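Local coordinates for protein pyridoxal 5'-phosphate synthase subunit PdxT (Thermus thermophilus, PDB 2YWD) that probably hydrolyses glutamine to glutamate and ammonia, which is channelled to the partner subunit PdxS for the synthesis of pyridoxal 5'-phosphate, at residues A[6-11]-A[60-65]; A[29-32]-A[36-39]. All blocks are in the same frame, centred on the assembly; numbering follows the deposited sequence.

Contact 1: A[6-11]-A[60-65]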
ATOM      1  N   GLY A   6      -8.637   5.286   7.317  1.00 12.71           N
ATOM      2  CA  GLY A   6      -9.531   4.698   6.342  1.00 13.53           C
ATOM      3  C   GLY A   6      -8.854   3.660   5.472  1.00 13.23           C
ATOM      4  O   GLY A   6      -7.625   3.567   5.430  1.00 12.24           O
ATOM      5  N   VAL A   7      -9.670   2.862   4.794  1.00 14.23           N
ATOM      6  CA  VAL A   7      -9.184   1.840   3.872  1.00 12.98           C
ATOM      7  C   VAL A   7     -10.000   2.050   2.602  1.00 12.84           C
ATOM      8  O   VAL A   7     -11.227   2.082   2.660  1.00 14.56           O
ATOM      9  CB  VAL A   7      -9.440   0.412   4.403  1.00 15.02           C
ATOM     10  CG1 VAL A   7      -8.867  -0.615   3.428  1.00 14.29           C
ATOM     11  CG2 VAL A   7      -8.802   0.241   5.778  1.00 15.43           C
ATOM     12  N   LEU A   8      -9.327   2.225   1.467  1.00 12.81           N
ATOM     13  CA  LEU A   8     -10.029   2.435   0.202  1.00 11.94           C
ATOM     14  C   LEU A   8     -10.861   1.188  -0.056  1.00 12.02           C
ATOM     15  O   LEU A   8     -10.329   0.077  -0.079  1.00 11.45           O
ATOM     16  CB  LEU A   8      -9.031   2.655  -0.935  1.00 11.99           C
ATOM     17  CG  LEU A   8      -9.613   3.152  -2.260  1.00 12.40           C
ATOM     18  CD1 LEU A   8     -10.302   4.500  -2.060  1.00 12.87           C
ATOM     19  CD2 LEU A   8      -8.494   3.281  -3.276  1.00 12.52           C
ATOM     20  N   ALA A   9     -12.167   1.370  -0.237  1.00 12.69           N
ATOM     21  CA  ALA A   9     -13.067   0.237  -0.442  1.00 13.60           C
ATOM     22  C   ALA A   9     -13.842   0.273  -1.755  1.00 12.89           C
ATOM     23  O   ALA A   9     -15.051   0.042  -1.776  1.00 14.82           O
ATOM     24  CB  ALA A   9     -14.040   0.143   0.729  1.00 13.37           C
ATOM     25  N   LEU A  10     -13.147   0.556  -2.848  1.00 11.66           N
ATOM     26  CA  LEU A  10     -13.782   0.600  -4.155  1.00 13.09           C
ATOM     27  C   LEU A  10     -13.858  -0.801  -4.753  1.00 12.42           C
ATOM     28  O   LEU A  10     -14.794  -1.128  -5.487  1.00 11.19           O
ATOM     29  CB  LEU A  10     -12.991   1.518  -5.087  1.00 14.54           C
ATOM     30  CG  LEU A  10     -12.923   2.986  -4.659  1.00 14.93           C
ATOM     31  CD1 LEU A  10     -12.069   3.761  -5.644  1.00 15.29           C
ATOM     32  CD2 LEU A  10     -14.330   3.569  -4.588  1.00 15.21           C
ATOM     33  N   GLN A  11     -12.864  -1.621  -4.425  1.00 11.82           N
ATOM     34  CA  GLN A  11     -12.769  -2.993  -4.919  1.00 12.11           C
ATOM     35  C   GLN A  11     -11.681  -3.703  -4.137  1.00 12.85           C
ATOM     36  O   GLN A  11     -10.790  -3.065  -3.577  1.00 12.81           O
ATOM     37  CB  GLN A  11     -12.382  -2.988  -6.405  1.00 12.50           C
ATOM     38  CG  GLN A  11     -12.291  -4.359  -7.099  1.00 10.55           C
ATOM     39  CD  GLN A  11     -11.045  -5.176  -6.738  1.00 12.86           C
ATOM     40  OE1 GLN A  11      -9.938  -4.642  -6.629  1.00 11.17           O
ATOM     41  NE2 GLN A  11     -11.224  -6.484  -6.578  1.00 11.10           N
ATOM     42  N   TYR A  60     -13.995   8.523  -9.593  1.00 17.93           N
ATOM     43  CA  TYR A  60     -14.691   9.156  -8.473  1.00 19.74           C
ATOM     44  C   TYR A  60     -13.987  10.383  -7.898  1.00 18.38           C
ATOM     45  O   TYR A  60     -14.431  10.940  -6.896  1.00 18.85           O
ATOM     46  CB  TYR A  60     -14.934   8.138  -7.353  1.00 22.94           C
ATOM     47  CG  TYR A  60     -15.691   6.898  -7.789  1.00 28.10           C
ATOM     48  CD1 TYR A  60     -16.691   6.967  -8.760  1.00 31.13           C
ATOM     49  CD2 TYR A  60     -15.425   5.658  -7.210  1.00 31.18           C
ATOM     50  CE1 TYR A  60     -17.406   5.831  -9.143  1.00 33.46           C
ATOM     51  CE2 TYR A  60     -16.136   4.516  -7.583  1.00 33.47           C
ATOM     52  CZ  TYR A  60     -17.123   4.612  -8.549  1.00 35.08           C
ATOM     53  OH  TYR A  60     -17.827   3.486  -8.918  1.00 37.70           O
ATOM     54  N   GLY A  61     -12.896  10.802  -8.529  1.00 16.52           N
ATOM     55  CA  GLY A  61     -12.167  11.965  -8.050  1.00 16.40           C
ATOM     56  C   GLY A  61     -11.319  11.714  -6.810  1.00 15.70           C
ATOM     57  O   GLY A  61     -10.726  12.642  -6.256  1.00 12.51           O
ATOM     58  N   ILE A  62     -11.250  10.463  -6.371  1.00 13.98           N
ATOM     59  CA  ILE A  62     -10.470  10.121  -5.185  1.00 13.00           C
ATOM     60  C   ILE A  62      -8.969  10.251  -5.448  1.00 12.71           C
ATOM     61  O   ILE A  62      -8.229  10.773  -4.617  1.00 12.27           O
ATOM     62  CB  ILE A  62     -10.828   8.692  -4.696  1.00 14.16           C
ATOM     63  CG1 ILE A  62     -12.269   8.694  -4.165  1.00 15.18           C
ATOM     64  CG2 ILE A  62      -9.865   8.240  -3.597  1.00 15.19           C
ATOM     65  CD1 ILE A  62     -12.839   7.321  -3.856  1.00 16.56           C
ATOM     66  N   GLU A  63      -8.528   9.802  -6.616  1.00 12.83           N
ATOM     67  CA  GLU A  63      -7.115   9.880  -6.989  1.00 13.25           C
ATOM     68  C   GLU A  63      -6.581  11.312  -6.865  1.00 13.31           C
ATOM     69  O   GLU A  63      -5.593  11.567  -6.178  1.00 13.80           O
ATOM     70  CB  GLU A  63      -6.935   9.397  -8.433  1.00 12.28           C
ATOM     71  CG  GLU A  63      -5.494   9.439  -8.945  1.00 13.90           C
ATOM     72  CD  GLU A  63      -5.419   9.356 -10.463  1.00 13.93           C
ATOM     73  OE1 GLU A  63      -6.111   8.500 -11.048  1.00 14.96           O
ATOM     74  OE2 GLU A  63      -4.659  10.141 -11.070  1.00 15.66           O
ATOM     75  N   ASP A  64      -7.250  12.246  -7.529  1.00 13.95           N
ATOM     76  CA  ASP A  64      -6.833  13.641  -7.516  1.00 14.83           C
ATOM     77  C   ASP A  64      -6.828  14.279  -6.125  1.00 14.73           C
ATOM     78  O   ASP A  64      -5.906  15.022  -5.786  1.00 13.74           O
ATOM     79  CB  ASP A  64      -7.715  14.430  -8.484  1.00 16.37           C
ATOM     80  CG  ASP A  64      -7.597  13.915  -9.913  1.00 16.27           C
ATOM     81  OD1 ASP A  64      -8.578  14.017 -10.679  1.00 15.40           O
ATOM     82  OD2 ASP A  64      -6.512  13.408 -10.270  1.00 15.11           O
ATOM     83  N   GLU A  65      -7.843  13.985  -5.316  1.00 15.48           N
ATOM     84  CA  GLU A  65      -7.913  14.543  -3.966  1.00 15.88           C
ATOM     85  C   GLU A  65      -6.795  13.959  -3.107  1.00 14.99           C
ATOM     86  O   GLU A  65      -6.168  14.667  -2.317  1.00 15.18           O
ATOM     87  CB  GLU A  65      -9.273  14.245  -3.335  1.00 18.13           C
ATOM     88  CG  GLU A  65      -9.491  14.849  -1.946  1.00 20.91           C
ATOM     89  CD  GLU A  65      -9.320  16.363  -1.911  1.00 22.66           C
ATOM     90  OE1 GLU A  65      -9.572  17.024  -2.942  1.00 24.05           O
ATOM     91  OE2 GLU A  65      -8.948  16.897  -0.845  1.00 23.83           O
TER

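Contact 2: A[29-32]-A[36-39]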
ATOM      1  N   LYS A  29     -12.564   3.389   8.546  1.00 17.09           N
ATOM      2  CA  LYS A  29     -13.618   3.975   7.737  1.00 19.49           C
ATOM      3  C   LYS A  29     -13.468   3.467   6.306  1.00 18.99           C
ATOM      4  O   LYS A  29     -12.384   3.521   5.729  1.00 17.56           O
ATOM      5  CB  LYS A  29     -13.511   5.505   7.768  1.00 22.67           C
ATOM      6  CG  LYS A  29     -14.325   6.230   6.699  1.00 27.13           C
ATOM      7  CD  LYS A  29     -15.797   5.858   6.745  1.00 30.71           C
ATOM      8  CE  LYS A  29     -16.562   6.505   5.593  1.00 33.67           C
ATOM      9  NZ  LYS A  29     -18.009   6.130   5.593  1.00 35.42           N
ATOM     10  N   GLU A  30     -14.553   2.949   5.742  1.00 17.62           N
ATOM     11  CA  GLU A  30     -14.515   2.464   4.370  1.00 18.66           C
ATOM     12  C   GLU A  30     -14.652   3.662   3.439  1.00 18.32           C
ATOM     13  O   GLU A  30     -15.651   4.374   3.470  1.00 19.25           O
ATOM     14  CB  GLU A  30     -15.640   1.452   4.126  1.00 18.71           C
ATOM     15  CG  GLU A  30     -15.349   0.082   4.717  1.00 20.58           C
ATOM     16  CD  GLU A  30     -16.480  -0.907   4.520  1.00 24.66           C
ATOM     17  OE1 GLU A  30     -17.194  -0.807   3.502  1.00 27.71           O
ATOM     18  OE2 GLU A  30     -16.644  -1.798   5.377  1.00 25.43           O
ATOM     19  N   VAL A  31     -13.627   3.891   2.624  1.00 17.74           N
ATOM     20  CA  VAL A  31     -13.627   5.014   1.698  1.00 16.84           C
ATOM     21  C   VAL A  31     -14.148   4.588   0.326  1.00 17.74           C
ATOM     22  O   VAL A  31     -13.546   3.750  -0.346  1.00 15.88           O
ATOM     23  CB  VAL A  31     -12.201   5.603   1.557  1.00 17.60           C
ATOM     24  CG1 VAL A  31     -12.199   6.773   0.584  1.00 18.05           C
ATOM     25  CG2 VAL A  31     -11.698   6.058   2.921  1.00 16.89           C
ATOM     26  N   ARG A  32     -15.283   5.155  -0.070  1.00 17.86           N
ATOM     27  CA  ARG A  32     -15.886   4.851  -1.364  1.00 19.85           C
ATOM     28  C   ARG A  32     -16.179   6.120  -2.154  1.00 20.08           C
ATOM     29  O   ARG A  32     -16.480   6.059  -3.342  1.00 19.75           O
ATOM     30  CB  ARG A  32     -17.188   4.068  -1.191  1.00 22.76           C
ATOM     31  CG  ARG A  32     -17.009   2.650  -0.695  1.00 23.72           C
ATOM     32  CD  ARG A  32     -18.267   1.836  -0.951  1.00 23.62           C
ATOM     33  NE  ARG A  32     -18.111   0.459  -0.496  1.00 27.10           N
ATOM     34  CZ  ARG A  32     -18.053   0.103   0.783  1.00 28.07           C
ATOM     35  NH1 ARG A  32     -18.145   1.027   1.732  1.00 27.51           N
ATOM     36  NH2 ARG A  32     -17.900  -1.175   1.110  1.00 27.45           N
ATOM     37  N   HIS A  36     -15.288  10.962   1.721  1.00 19.02           N
ATOM     38  CA  HIS A  36     -14.858  10.088   2.809  1.00 18.85           C
ATOM     39  C   HIS A  36     -13.422  10.342   3.257  1.00 18.91           C
ATOM     40  O   HIS A  36     -13.007   9.875   4.320  1.00 17.93           O
ATOM     41  CB  HIS A  36     -14.999   8.624   2.388  1.00 17.76           C
ATOM     42  CG  HIS A  36     -16.412   8.195   2.146  1.00 19.02           C
ATOM     43  ND1 HIS A  36     -16.728   7.025   1.490  1.00 19.15           N
ATOM     44  CD2 HIS A  36     -17.592   8.770   2.480  1.00 19.88           C
ATOM     45  CE1 HIS A  36     -18.041   6.898   1.427  1.00 20.65           C
ATOM     46  NE2 HIS A  36     -18.590   7.944   2.021  1.00 20.51           N
ATOM     47  N   LEU A  37     -12.662  11.072   2.446  1.00 17.60           N
ATOM     48  CA  LEU A  37     -11.270  11.370   2.772  1.00 18.33           C
ATOM     49  C   LEU A  37     -11.158  12.458   3.837  1.00 19.48           C
ATOM     50  O   LEU A  37     -10.137  12.577   4.516  1.00 17.41           O
ATOM     51  CB  LEU A  37     -10.518  11.818   1.515  1.00 18.30           C
ATOM     52  CG  LEU A  37     -10.379  10.810   0.372  1.00 18.67           C
ATOM     53  CD1 LEU A  37      -9.800  11.512  -0.840  1.00 19.48           C
ATOM     54  CD2 LEU A  37      -9.487   9.651   0.803  1.00 17.01           C
ATOM     55  N   GLU A  38     -12.212  13.252   3.982  1.00 22.66           N
ATOM     56  CA  GLU A  38     -12.212  14.338   4.952  1.00 24.91           C
ATOM     57  C   GLU A  38     -12.056  13.823   6.376  1.00 23.40           C
ATOM     58  O   GLU A  38     -12.765  12.910   6.801  1.00 24.53           O
ATOM     59  CB  GLU A  38     -13.504  15.145   4.828  1.00 29.70           C
ATOM     60  CG  GLU A  38     -13.567  16.359   5.729  1.00 36.32           C
ATOM     61  CD  GLU A  38     -14.832  17.166   5.515  1.00 41.53           C
ATOM     62  OE1 GLU A  38     -15.935  16.619   5.739  1.00 44.24           O
ATOM     63  OE2 GLU A  38     -14.722  18.345   5.118  1.00 44.20           O
ATOM     64  N   GLY A  39     -11.121  14.417   7.109  1.00 23.32           N
ATOM     65  CA  GLY A  39     -10.891  14.014   8.485  1.00 22.65           C
ATOM     66  C   GLY A  39      -9.896  12.883   8.676  1.00 22.37           C
ATOM     67  O   GLY A  39      -9.537  12.560   9.808  1.00 22.40           O
TER

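Contact 1: A[6-11]-A[60-65]
Leu10 and Ile62 meet because each sends its branch away from its own carbonyl carbon: CG of Leu10 stands anti to that carbon and beside the backbone N (chi1 -63°), and CG1 of Ile62 does the same (chi1 -68°). The two side chains then reach toward each other tip to tip, with Leu10 CD1 4.1 Å from Ile62 CD1. Leu8 is turned differently. Its CG lies anti to the backbone N (chi1 -169°). The side chains of Leu8 and Ile62 cross obliquely, with Leu8 CD1 4.1 Å from Ile62 CG2 and only slightly farther, 4.2 Å, from Ile62 CD1.

Leu10 CD2 lies closest to Tyr60, at 3.5 Å from Tyr60 CD2 and 3.6 Å from Tyr60 CE2, but it also touches Ile62 CD1. It comes in at the ring edge, near the ring plane, and not over a face. The leucine and tyrosine side chains run past each other in opposite directions. Through its contacts with the ring edge and with Ile62 CD1, Leu10 fills the corner between the two.

Gly61 lies between Tyr60 and Ile62. It ends the preceding helix in a Schellman motif with positive phi and is also the N-cap of helix 62-71. This turn is consistent with both neighbours facing segment 6-11. Helix 50-59 covers the same leucines through Ile53 on Leu8 and Leu56 on Leu10. Beyond Leu10, Gln11 OE1 accepts a hydrogen bond from the backbone N of Glu49, a predicted glutamine-binding residue.

No hydrogen bond or salt bridge joins the two segments. Their contact is apolar and probably rests on van der Waals packing and burial of Leu8 and Ile62, with the exposed Tyr60 at its margin.

Contact 2: A[29-32]-A[36-39]
Lys29 lies across the ring of His36. Its chain bends at chi2 (56°), which carries CE over one ring face, offset toward the CG-CD2 side and 4.0 Å from the centroid of the His36 ring, as a CH-pi contact. Lys29 NZ is 4.0 Å from His36 NE2, and a positive charge there would probably disfavour protonation of the ring.

Glu30 leads away from the second segment. Its OE1 takes Arg32 NH2 in a short salt bridge (2.5 Å) far from straight, and Arg32 NH1 weakly, so the guanidinium is held back along its own segment.

Val31 CG1 lies 3.8 Å from His36 CB and 4.0 Å from Leu37 CD2. Leu37 goes on to touch Leu43 and helix 62-71.

Arg32 supplies the polar link. Its backbone N donates to His36 ND1 at 2.8 Å, nearly straight at 173° and close to the ring plane. ND1 is therefore the acceptor, and the bond fixes the turn of the ring. Arg32 CB packs near His36 CE1.

This is a local side-chain-to-backbone closure just after strand 29-31, an edge strand of the central sheet. It forms part of the connection to strand 42-45 in this class I glutamine amidotransferase fold.

From the N terminus the chain enters strand 5-8 and the loop after it, where segment 6-11 of contact 1 lies. It passes through helix 14-22 to strand 29-31, then turns at 36-39, and contact 2 closes this short loop with three residues between its segments. Strand 42-45 and helix 50-59 follow before residues 60-65 return to 6-11 and close the long loop of contact 1. Contact 2 lies wholly within that loop. Strands 5-8 and 29-31 are parallel neighbours, with a probable hydrogen bond from Val7 N to Lys29 O (2.9 Å); Ala9 N to Val31 O (2.8 Å) continues it just past the strand. Helix 62-71 meets both contacts, through Ile62 and against Leu37.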